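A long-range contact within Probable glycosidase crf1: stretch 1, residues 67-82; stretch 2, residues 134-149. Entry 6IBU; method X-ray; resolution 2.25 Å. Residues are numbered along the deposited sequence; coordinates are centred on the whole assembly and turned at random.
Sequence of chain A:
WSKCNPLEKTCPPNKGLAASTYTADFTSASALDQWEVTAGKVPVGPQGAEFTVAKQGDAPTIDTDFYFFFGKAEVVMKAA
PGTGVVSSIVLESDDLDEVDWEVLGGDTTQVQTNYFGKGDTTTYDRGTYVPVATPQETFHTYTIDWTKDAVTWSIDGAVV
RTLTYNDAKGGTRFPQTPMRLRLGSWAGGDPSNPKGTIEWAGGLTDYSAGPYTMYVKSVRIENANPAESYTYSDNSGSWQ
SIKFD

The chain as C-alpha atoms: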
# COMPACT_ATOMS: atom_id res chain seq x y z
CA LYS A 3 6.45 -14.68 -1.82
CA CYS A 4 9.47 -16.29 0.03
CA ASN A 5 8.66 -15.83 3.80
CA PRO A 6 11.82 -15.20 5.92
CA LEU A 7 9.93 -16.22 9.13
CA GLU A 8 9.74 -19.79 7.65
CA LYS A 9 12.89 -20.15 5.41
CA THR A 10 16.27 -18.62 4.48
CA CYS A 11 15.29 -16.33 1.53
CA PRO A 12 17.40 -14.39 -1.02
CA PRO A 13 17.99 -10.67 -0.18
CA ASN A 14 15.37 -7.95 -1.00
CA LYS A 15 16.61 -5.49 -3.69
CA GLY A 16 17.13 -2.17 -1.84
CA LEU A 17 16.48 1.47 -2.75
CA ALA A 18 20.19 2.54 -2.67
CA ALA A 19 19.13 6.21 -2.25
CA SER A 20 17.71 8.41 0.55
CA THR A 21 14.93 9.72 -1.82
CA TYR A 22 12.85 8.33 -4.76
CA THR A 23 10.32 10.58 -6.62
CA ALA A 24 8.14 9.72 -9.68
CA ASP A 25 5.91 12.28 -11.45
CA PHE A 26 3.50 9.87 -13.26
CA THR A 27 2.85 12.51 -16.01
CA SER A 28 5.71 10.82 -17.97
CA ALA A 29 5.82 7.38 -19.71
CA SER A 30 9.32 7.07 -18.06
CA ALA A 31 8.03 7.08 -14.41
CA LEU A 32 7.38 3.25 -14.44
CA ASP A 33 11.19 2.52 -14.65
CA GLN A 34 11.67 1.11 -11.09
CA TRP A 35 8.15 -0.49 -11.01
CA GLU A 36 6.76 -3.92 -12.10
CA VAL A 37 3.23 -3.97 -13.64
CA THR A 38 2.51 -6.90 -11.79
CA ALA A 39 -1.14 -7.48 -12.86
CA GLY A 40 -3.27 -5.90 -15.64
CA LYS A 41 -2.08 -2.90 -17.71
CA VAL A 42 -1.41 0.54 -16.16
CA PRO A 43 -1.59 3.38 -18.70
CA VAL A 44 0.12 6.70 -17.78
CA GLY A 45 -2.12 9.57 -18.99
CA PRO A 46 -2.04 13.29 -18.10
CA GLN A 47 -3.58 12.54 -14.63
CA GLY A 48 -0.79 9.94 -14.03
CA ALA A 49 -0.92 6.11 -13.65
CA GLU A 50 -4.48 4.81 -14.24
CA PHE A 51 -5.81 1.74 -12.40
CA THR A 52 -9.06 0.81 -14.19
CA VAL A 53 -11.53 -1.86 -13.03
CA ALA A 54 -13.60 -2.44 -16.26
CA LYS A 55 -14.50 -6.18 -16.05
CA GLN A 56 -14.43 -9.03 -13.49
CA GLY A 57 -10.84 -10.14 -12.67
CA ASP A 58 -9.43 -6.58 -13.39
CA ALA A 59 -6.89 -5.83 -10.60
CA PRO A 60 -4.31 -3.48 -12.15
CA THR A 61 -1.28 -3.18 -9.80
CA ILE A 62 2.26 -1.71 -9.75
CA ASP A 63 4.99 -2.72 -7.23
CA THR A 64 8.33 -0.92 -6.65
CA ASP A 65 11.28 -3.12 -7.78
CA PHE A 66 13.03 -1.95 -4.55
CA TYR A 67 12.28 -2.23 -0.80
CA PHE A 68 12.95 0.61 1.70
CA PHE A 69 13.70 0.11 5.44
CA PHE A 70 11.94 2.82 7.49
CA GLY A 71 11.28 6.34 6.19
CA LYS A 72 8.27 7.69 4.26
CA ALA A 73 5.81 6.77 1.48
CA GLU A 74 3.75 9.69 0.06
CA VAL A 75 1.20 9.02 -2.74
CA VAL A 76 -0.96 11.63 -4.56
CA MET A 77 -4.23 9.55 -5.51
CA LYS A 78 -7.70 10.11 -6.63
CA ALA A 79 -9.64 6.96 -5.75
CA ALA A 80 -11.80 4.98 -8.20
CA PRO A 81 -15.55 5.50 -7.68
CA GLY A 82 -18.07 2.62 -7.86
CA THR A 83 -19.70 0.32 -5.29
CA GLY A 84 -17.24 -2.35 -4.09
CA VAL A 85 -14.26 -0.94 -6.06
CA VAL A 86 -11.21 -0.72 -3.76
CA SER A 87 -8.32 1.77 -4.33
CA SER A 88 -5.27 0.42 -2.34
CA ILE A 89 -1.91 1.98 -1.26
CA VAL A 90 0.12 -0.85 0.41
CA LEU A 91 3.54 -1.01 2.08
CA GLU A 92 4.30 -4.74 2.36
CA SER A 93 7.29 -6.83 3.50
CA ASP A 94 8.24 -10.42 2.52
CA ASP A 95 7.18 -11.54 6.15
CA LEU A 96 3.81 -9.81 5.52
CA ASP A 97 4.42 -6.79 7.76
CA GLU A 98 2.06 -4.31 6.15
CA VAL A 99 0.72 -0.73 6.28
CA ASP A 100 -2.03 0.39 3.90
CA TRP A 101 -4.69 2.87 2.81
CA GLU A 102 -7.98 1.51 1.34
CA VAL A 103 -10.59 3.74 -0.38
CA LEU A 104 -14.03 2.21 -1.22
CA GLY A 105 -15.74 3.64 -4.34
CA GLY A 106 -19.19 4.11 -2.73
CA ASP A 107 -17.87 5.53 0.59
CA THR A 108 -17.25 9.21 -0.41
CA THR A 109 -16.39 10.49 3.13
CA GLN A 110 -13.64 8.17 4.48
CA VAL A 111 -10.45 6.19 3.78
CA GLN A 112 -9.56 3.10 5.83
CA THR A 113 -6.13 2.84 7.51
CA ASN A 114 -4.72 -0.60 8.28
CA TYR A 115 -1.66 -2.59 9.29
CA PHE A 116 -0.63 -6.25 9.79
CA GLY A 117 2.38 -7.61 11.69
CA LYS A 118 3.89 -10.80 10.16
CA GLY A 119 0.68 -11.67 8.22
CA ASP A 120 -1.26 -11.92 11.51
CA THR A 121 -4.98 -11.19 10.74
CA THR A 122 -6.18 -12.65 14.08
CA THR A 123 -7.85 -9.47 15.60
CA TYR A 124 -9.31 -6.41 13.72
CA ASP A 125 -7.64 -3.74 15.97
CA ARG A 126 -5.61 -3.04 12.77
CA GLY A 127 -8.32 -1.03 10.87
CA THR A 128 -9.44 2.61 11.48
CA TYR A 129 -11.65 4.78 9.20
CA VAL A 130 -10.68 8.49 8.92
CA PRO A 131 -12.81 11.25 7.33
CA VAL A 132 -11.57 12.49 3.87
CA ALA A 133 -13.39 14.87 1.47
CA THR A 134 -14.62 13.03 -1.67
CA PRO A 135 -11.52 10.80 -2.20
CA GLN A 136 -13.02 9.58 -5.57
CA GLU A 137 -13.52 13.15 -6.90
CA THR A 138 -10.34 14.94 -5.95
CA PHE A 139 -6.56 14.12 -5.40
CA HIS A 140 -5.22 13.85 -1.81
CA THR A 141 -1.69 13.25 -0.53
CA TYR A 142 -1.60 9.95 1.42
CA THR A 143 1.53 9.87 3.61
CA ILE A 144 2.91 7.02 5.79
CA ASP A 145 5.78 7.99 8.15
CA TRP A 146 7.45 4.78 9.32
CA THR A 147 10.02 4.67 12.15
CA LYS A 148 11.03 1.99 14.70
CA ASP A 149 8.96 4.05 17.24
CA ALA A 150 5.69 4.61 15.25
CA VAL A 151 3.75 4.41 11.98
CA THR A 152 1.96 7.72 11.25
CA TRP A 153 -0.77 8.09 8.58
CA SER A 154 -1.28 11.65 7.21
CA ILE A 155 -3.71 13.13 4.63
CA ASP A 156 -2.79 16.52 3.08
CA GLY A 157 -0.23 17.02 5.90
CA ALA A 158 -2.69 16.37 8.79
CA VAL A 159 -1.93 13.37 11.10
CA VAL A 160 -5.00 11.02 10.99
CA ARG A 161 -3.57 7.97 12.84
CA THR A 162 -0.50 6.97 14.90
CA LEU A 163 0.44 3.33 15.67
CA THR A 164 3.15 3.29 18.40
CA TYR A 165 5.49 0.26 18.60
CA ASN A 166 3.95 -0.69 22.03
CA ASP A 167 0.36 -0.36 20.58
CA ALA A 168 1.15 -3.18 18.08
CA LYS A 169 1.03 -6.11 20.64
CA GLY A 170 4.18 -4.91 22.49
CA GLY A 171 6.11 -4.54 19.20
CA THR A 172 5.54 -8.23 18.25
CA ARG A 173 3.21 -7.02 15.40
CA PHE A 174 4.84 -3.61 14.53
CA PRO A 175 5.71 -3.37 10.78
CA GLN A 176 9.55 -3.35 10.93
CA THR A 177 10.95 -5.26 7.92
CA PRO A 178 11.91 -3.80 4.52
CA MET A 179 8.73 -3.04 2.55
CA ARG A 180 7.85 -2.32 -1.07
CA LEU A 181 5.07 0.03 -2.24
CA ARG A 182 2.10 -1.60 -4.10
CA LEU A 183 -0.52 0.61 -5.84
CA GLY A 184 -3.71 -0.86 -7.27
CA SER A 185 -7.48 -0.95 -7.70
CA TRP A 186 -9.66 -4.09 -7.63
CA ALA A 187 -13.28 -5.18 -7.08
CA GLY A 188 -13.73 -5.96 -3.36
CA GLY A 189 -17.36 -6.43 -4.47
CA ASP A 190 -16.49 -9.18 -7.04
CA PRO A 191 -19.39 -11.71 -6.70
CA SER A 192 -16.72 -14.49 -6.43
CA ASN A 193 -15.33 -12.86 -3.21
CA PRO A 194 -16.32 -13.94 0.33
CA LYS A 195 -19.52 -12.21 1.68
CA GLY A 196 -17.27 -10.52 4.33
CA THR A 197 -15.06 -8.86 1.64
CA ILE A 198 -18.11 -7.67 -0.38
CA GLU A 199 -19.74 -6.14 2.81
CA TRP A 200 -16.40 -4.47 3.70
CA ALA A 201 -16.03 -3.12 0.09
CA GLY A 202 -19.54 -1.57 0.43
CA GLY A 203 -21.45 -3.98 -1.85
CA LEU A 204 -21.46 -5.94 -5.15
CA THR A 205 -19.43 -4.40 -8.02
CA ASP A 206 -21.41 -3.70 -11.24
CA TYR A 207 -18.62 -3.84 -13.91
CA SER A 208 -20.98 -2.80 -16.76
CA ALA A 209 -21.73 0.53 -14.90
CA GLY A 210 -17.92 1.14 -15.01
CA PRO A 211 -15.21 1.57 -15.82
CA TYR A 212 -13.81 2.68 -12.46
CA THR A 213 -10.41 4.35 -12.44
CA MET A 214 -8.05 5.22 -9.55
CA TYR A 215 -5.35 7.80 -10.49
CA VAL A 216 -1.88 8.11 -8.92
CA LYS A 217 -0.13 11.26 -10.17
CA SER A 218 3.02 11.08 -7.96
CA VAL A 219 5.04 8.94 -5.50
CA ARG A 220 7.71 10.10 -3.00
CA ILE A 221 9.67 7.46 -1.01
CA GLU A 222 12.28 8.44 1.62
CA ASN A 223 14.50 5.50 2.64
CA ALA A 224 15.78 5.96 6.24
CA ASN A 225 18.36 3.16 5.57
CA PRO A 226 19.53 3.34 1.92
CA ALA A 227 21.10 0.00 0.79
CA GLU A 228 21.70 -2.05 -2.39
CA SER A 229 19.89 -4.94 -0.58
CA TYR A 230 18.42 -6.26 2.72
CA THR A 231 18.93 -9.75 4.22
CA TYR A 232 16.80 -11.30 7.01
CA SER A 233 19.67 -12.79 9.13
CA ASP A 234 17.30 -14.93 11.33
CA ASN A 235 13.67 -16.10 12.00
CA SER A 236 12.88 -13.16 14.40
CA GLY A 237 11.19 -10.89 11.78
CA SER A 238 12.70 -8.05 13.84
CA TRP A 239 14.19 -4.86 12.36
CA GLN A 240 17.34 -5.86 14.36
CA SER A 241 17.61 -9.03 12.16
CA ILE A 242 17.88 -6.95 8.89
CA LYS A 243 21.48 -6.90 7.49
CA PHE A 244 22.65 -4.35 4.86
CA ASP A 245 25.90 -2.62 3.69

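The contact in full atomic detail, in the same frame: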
# COMPACT_ATOMS: atom_id res chain seq x y z
N TYR A 67 12.81 -2.30 -2.18
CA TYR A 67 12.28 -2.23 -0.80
C TYR A 67 12.99 -1.07 -0.11
O TYR A 67 14.13 -0.81 -0.47
CB TYR A 67 12.54 -3.50 -0.01
CG TYR A 67 11.80 -4.71 -0.50
CD1 TYR A 67 12.12 -5.29 -1.72
CD2 TYR A 67 10.81 -5.31 0.26
CE1 TYR A 67 11.46 -6.41 -2.18
CE2 TYR A 67 10.13 -6.43 -0.20
CZ TYR A 67 10.46 -6.98 -1.42
OH TYR A 67 9.80 -8.09 -1.87
N PHE A 68 12.33 -0.40 0.82
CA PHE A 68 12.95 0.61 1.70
C PHE A 68 12.74 0.15 3.14
O PHE A 68 11.83 -0.64 3.40
CB PHE A 68 12.43 2.00 1.34
CG PHE A 68 11.02 2.31 1.75
CD1 PHE A 68 9.95 1.81 1.02
CD2 PHE A 68 10.77 3.19 2.78
CE1 PHE A 68 8.66 2.13 1.39
CE2 PHE A 68 9.48 3.49 3.15
CZ PHE A 68 8.42 2.98 2.46
N PHE A 69 13.63 0.58 4.04
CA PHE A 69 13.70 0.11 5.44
C PHE A 69 13.58 1.31 6.34
O PHE A 69 14.62 1.94 6.63
CB PHE A 69 15.00 -0.65 5.68
CG PHE A 69 15.08 -1.37 7.00
CD1 PHE A 69 13.95 -1.88 7.60
CD2 PHE A 69 16.31 -1.56 7.60
CE1 PHE A 69 14.05 -2.58 8.80
CE2 PHE A 69 16.41 -2.27 8.79
CZ PHE A 69 15.28 -2.77 9.38
N PHE A 70 12.36 1.61 6.74
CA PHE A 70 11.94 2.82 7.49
C PHE A 70 12.02 4.03 6.57
O PHE A 70 12.72 3.98 5.56
CB PHE A 70 12.75 3.02 8.78
CG PHE A 70 12.54 1.90 9.75
CD1 PHE A 70 11.29 1.75 10.35
CD2 PHE A 70 13.52 0.97 10.04
CE1 PHE A 70 11.03 0.71 11.22
CE2 PHE A 70 13.26 -0.07 10.93
CZ PHE A 70 12.02 -0.20 11.52
N GLY A 71 11.29 5.07 6.92
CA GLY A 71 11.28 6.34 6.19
C GLY A 71 9.85 6.78 5.91
O GLY A 71 9.07 6.92 6.86
N LYS A 72 9.51 6.98 4.64
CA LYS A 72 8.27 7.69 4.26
C LYS A 72 7.78 7.19 2.91
O LYS A 72 8.59 7.03 1.99
CB LYS A 72 8.57 9.18 4.21
CG LYS A 72 7.34 10.07 4.23
CD LYS A 72 7.65 11.50 3.86
CE LYS A 72 6.96 12.50 4.76
NZ LYS A 72 7.18 13.87 4.25
N ALA A 73 6.47 6.99 2.78
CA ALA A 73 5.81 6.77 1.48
C ALA A 73 4.68 7.80 1.35
O ALA A 73 3.81 7.86 2.23
CB ALA A 73 5.35 5.33 1.37
N GLU A 74 4.74 8.62 0.32
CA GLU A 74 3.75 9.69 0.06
C GLU A 74 3.17 9.46 -1.34
O GLU A 74 3.94 9.39 -2.31
CB GLU A 74 4.45 11.03 0.24
CG GLU A 74 3.53 12.23 0.16
CD GLU A 74 4.16 13.47 0.76
OE1 GLU A 74 4.14 13.58 2.01
OE2 GLU A 74 4.70 14.32 -0.02
N VAL A 75 1.85 9.33 -1.45
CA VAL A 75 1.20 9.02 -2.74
C VAL A 75 0.13 10.07 -2.99
O VAL A 75 -0.68 10.31 -2.11
CB VAL A 75 0.62 7.60 -2.75
CG1 VAL A 75 0.01 7.28 -4.10
CG2 VAL A 75 1.68 6.57 -2.38
N VAL A 76 0.15 10.71 -4.15
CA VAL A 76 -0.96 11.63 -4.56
C VAL A 76 -1.94 10.78 -5.42
O VAL A 76 -1.44 10.28 -6.42
CB VAL A 76 -0.36 12.86 -5.27
CG1 VAL A 76 -1.43 13.78 -5.84
CG2 VAL A 76 0.56 13.63 -4.34
N MET A 77 -3.22 10.52 -4.98
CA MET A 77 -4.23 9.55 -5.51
C MET A 77 -5.60 10.22 -5.44
O MET A 77 -5.88 11.18 -4.64
CB MET A 77 -4.27 8.21 -4.75
CG MET A 77 -5.49 7.37 -5.07
SD MET A 77 -5.40 5.86 -4.24
CE MET A 77 -5.79 6.35 -2.56
N LYS A 78 -6.26 9.92 -6.51
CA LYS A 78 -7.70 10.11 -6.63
C LYS A 78 -8.28 8.72 -6.75
O LYS A 78 -7.89 8.01 -7.63
CB LYS A 78 -8.02 11.02 -7.81
CG LYS A 78 -9.50 11.34 -7.85
CD LYS A 78 -9.87 12.41 -8.83
CE LYS A 78 -9.81 11.84 -10.24
NZ LYS A 78 -10.91 12.31 -11.10
N ALA A 79 -9.15 8.35 -5.85
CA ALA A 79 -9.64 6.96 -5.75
C ALA A 79 -10.67 6.69 -6.85
O ALA A 79 -11.32 7.62 -7.32
CB ALA A 79 -10.23 6.72 -4.39
N ALA A 80 -10.77 5.44 -7.26
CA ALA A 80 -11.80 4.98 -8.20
C ALA A 80 -13.14 5.11 -7.49
O ALA A 80 -13.25 4.86 -6.30
CB ALA A 80 -11.51 3.56 -8.63
N PRO A 81 -14.19 5.57 -8.20
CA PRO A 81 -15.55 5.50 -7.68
C PRO A 81 -16.10 4.09 -7.91
O PRO A 81 -15.36 3.24 -8.43
CB PRO A 81 -16.30 6.54 -8.52
CG PRO A 81 -15.59 6.46 -9.86
CD PRO A 81 -14.13 6.15 -9.55
N GLY A 82 -17.37 3.89 -7.58
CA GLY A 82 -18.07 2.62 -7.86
C GLY A 82 -18.17 1.76 -6.63
O GLY A 82 -17.15 1.55 -5.92
N THR A 134 -14.41 13.58 -0.31
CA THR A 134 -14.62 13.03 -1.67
C THR A 134 -13.31 12.47 -2.24
O THR A 134 -12.83 12.97 -3.26
CB THR A 134 -15.24 14.10 -2.59
OG1 THR A 134 -14.33 15.21 -2.72
CG2 THR A 134 -16.59 14.58 -2.10
N PRO A 135 -12.76 11.37 -1.69
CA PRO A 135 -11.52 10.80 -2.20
C PRO A 135 -11.61 10.29 -3.64
O PRO A 135 -10.60 10.26 -4.27
CB PRO A 135 -11.21 9.64 -1.24
CG PRO A 135 -12.51 9.32 -0.57
CD PRO A 135 -13.31 10.60 -0.55
N GLN A 136 -12.80 10.01 -4.16
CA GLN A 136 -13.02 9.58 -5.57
C GLN A 136 -13.07 10.80 -6.49
O GLN A 136 -12.99 10.61 -7.67
CB GLN A 136 -14.33 8.81 -5.71
CG GLN A 136 -14.49 7.66 -4.74
CD GLN A 136 -14.90 8.01 -3.33
OE1 GLN A 136 -15.22 9.15 -3.01
NE2 GLN A 136 -14.85 7.01 -2.45
N GLU A 137 -13.22 12.02 -6.00
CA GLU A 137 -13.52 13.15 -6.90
C GLU A 137 -12.37 14.14 -6.90
O GLU A 137 -12.32 15.01 -7.75
CB GLU A 137 -14.85 13.79 -6.52
CG GLU A 137 -15.84 13.85 -7.69
CD GLU A 137 -17.14 13.04 -7.61
OE1 GLU A 137 -17.36 12.33 -6.58
OE2 GLU A 137 -17.96 13.13 -8.57
N THR A 138 -11.43 13.95 -6.04
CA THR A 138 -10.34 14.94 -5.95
C THR A 138 -9.06 14.21 -5.56
O THR A 138 -9.20 13.18 -4.98
CB THR A 138 -10.66 15.92 -4.84
OG1 THR A 138 -9.71 16.98 -4.85
CG2 THR A 138 -10.60 15.24 -3.50
N PHE A 139 -7.86 14.71 -5.86
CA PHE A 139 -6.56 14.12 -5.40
C PHE A 139 -6.33 14.50 -3.94
O PHE A 139 -6.73 15.59 -3.54
CB PHE A 139 -5.43 14.62 -6.29
CG PHE A 139 -5.40 13.87 -7.59
CD1 PHE A 139 -4.72 12.67 -7.67
CD2 PHE A 139 -6.10 14.33 -8.70
CE1 PHE A 139 -4.69 11.96 -8.85
CE2 PHE A 139 -6.06 13.62 -9.89
CZ PHE A 139 -5.35 12.44 -9.96
N HIS A 140 -5.72 13.60 -3.18
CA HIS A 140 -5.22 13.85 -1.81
C HIS A 140 -3.81 13.30 -1.75
O HIS A 140 -3.48 12.44 -2.55
CB HIS A 140 -6.11 13.19 -0.76
CG HIS A 140 -7.44 13.83 -0.62
ND1 HIS A 140 -7.60 15.05 -0.00
CD2 HIS A 140 -8.67 13.45 -1.04
CE1 HIS A 140 -8.88 15.38 -0.05
NE2 HIS A 140 -9.55 14.42 -0.68
N THR A 141 -3.03 13.77 -0.79
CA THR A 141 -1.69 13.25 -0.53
C THR A 141 -1.80 12.28 0.64
O THR A 141 -2.07 12.72 1.74
CB THR A 141 -0.70 14.38 -0.25
OG1 THR A 141 -0.77 15.25 -1.37
CG2 THR A 141 0.70 13.86 -0.07
N TYR A 142 -1.57 11.00 0.38
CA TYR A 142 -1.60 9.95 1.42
C TYR A 142 -0.16 9.66 1.83
O TYR A 142 0.65 9.23 1.01
CB TYR A 142 -2.33 8.73 0.88
CG TYR A 142 -3.77 8.99 0.53
CD1 TYR A 142 -4.78 8.79 1.46
CD2 TYR A 142 -4.12 9.40 -0.75
CE1 TYR A 142 -6.11 9.02 1.12
CE2 TYR A 142 -5.44 9.59 -1.11
CZ TYR A 142 -6.44 9.40 -0.17
OH TYR A 142 -7.75 9.61 -0.52
N THR A 143 0.15 9.93 3.09
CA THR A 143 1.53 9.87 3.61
C THR A 143 1.61 8.87 4.76
O THR A 143 0.80 8.95 5.67
CB THR A 143 1.98 11.26 4.09
OG1 THR A 143 1.70 12.17 3.03
CG2 THR A 143 3.44 11.28 4.49
N ILE A 144 2.58 7.97 4.69
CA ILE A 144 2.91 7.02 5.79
C ILE A 144 4.32 7.33 6.25
O ILE A 144 5.19 7.18 5.45
CB ILE A 144 2.78 5.57 5.31
CG1 ILE A 144 1.35 5.23 4.90
CG2 ILE A 144 3.31 4.62 6.38
CD1 ILE A 144 1.20 3.90 4.22
N ASP A 145 4.47 7.80 7.48
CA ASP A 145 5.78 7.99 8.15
C ASP A 145 6.05 6.74 8.97
O ASP A 145 5.21 6.35 9.76
CB ASP A 145 5.82 9.28 8.96
CG ASP A 145 6.12 10.49 8.07
OD1 ASP A 145 7.33 10.72 7.73
OD2 ASP A 145 5.13 11.19 7.69
N TRP A 146 7.19 6.12 8.77
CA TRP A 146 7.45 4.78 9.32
C TRP A 146 8.81 4.78 10.01
O TRP A 146 9.83 4.87 9.33
CB TRP A 146 7.32 3.78 8.19
CG TRP A 146 7.76 2.40 8.50
CD1 TRP A 146 7.57 1.70 9.65
CD2 TRP A 146 8.39 1.52 7.56
NE1 TRP A 146 8.07 0.44 9.50
CE2 TRP A 146 8.57 0.30 8.23
CE3 TRP A 146 8.82 1.66 6.25
CZ2 TRP A 146 9.20 -0.77 7.62
CZ3 TRP A 146 9.42 0.60 5.63
CH2 TRP A 146 9.60 -0.60 6.32
N THR A 147 8.80 4.71 11.33
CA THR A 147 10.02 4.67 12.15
C THR A 147 9.92 3.46 13.06
O THR A 147 8.84 2.87 13.12
CB THR A 147 10.21 5.97 12.93
OG1 THR A 147 9.26 6.11 13.99
CG2 THR A 147 10.07 7.18 12.04
N LYS A 148 11.01 3.13 13.75
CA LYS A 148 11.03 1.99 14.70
C LYS A 148 10.16 2.36 15.91
O LYS A 148 9.76 1.44 16.62
CB LYS A 148 12.47 1.55 15.02
CG LYS A 148 13.51 2.65 15.20
CD LYS A 148 14.94 2.13 15.31
CE LYS A 148 15.43 1.53 14.01
NZ LYS A 148 16.80 1.99 13.66
N ASP A 149 9.80 3.63 16.10
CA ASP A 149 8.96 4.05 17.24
C ASP A 149 7.46 4.06 16.87
O ASP A 149 6.67 3.85 17.77
CB ASP A 149 9.38 5.42 17.76
CG ASP A 149 10.70 5.42 18.52
OD1 ASP A 149 11.12 4.33 19.04
OD2 ASP A 149 11.30 6.53 18.63
O HOH W 1 9.51 9.34 8.45
O HOH W 2 1.10 6.57 1.74
O HOH W 3 -8.25 10.59 -2.95

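Antiparallel strands zip together through their backbones, but the shape of the seam is set by the side chains that alternate above and below it. The contact between residues 67-82 and 134-149 of this probable glycosidase is a clear example. Strands 71-78 and 140-146 run antiparallel, their directions 158° apart, and each hydrogen-bonded pair closes a two-bond ring: at Val-75 and Tyr-142, for instance, N of each residue lies 2.7 Å from O of the other. The same reciprocal pattern joins Gly-71 to Trp-146, Ala-73 to Ile-144 and Met-77 to His-140.

One face carries Ala-73, Val-75, Met-77, Tyr-142, Ile-144 and Trp-146. Here the long Met-77 side chain lays its methyl over the Tyr-142 ring, CE sitting 3.6 Å from CE2. At the other end, Gly-71 adds no side chain beside Trp-146, and its backbone angles by themselves call for glycine. The indole is instead met by Phe-68 and Phe-70, which come just before Gly-71: Trp-146 turns an edge to the face of the Phe-68 ring, Phe-68 CE2 to Trp-146 CE3 being 3.7 Å, while Phe-70 meets it obliquely and brings its backbone N over the indole face, 3.3 Å from Trp-146 CZ3.

The opposite face mixes polar and apolar groups. Glu-74 reaches Thr-143, with OE1 3.0 Å from OG1, and Val-76 CG1 rests 3.9 Å from Phe-139 CD1. Beyond the paired residues, Lys-78 uses its aliphatic portion as a bump, setting CB almost centrally over the Phe-139 ring, 3.6 Å from CE1.

The seam then bends into a loop. Ala-79 N donates to Pro-135 O at 2.9 Å, and the backbones stay close here, Ala-79 O lying 3.1 Å from Gln-136 CA.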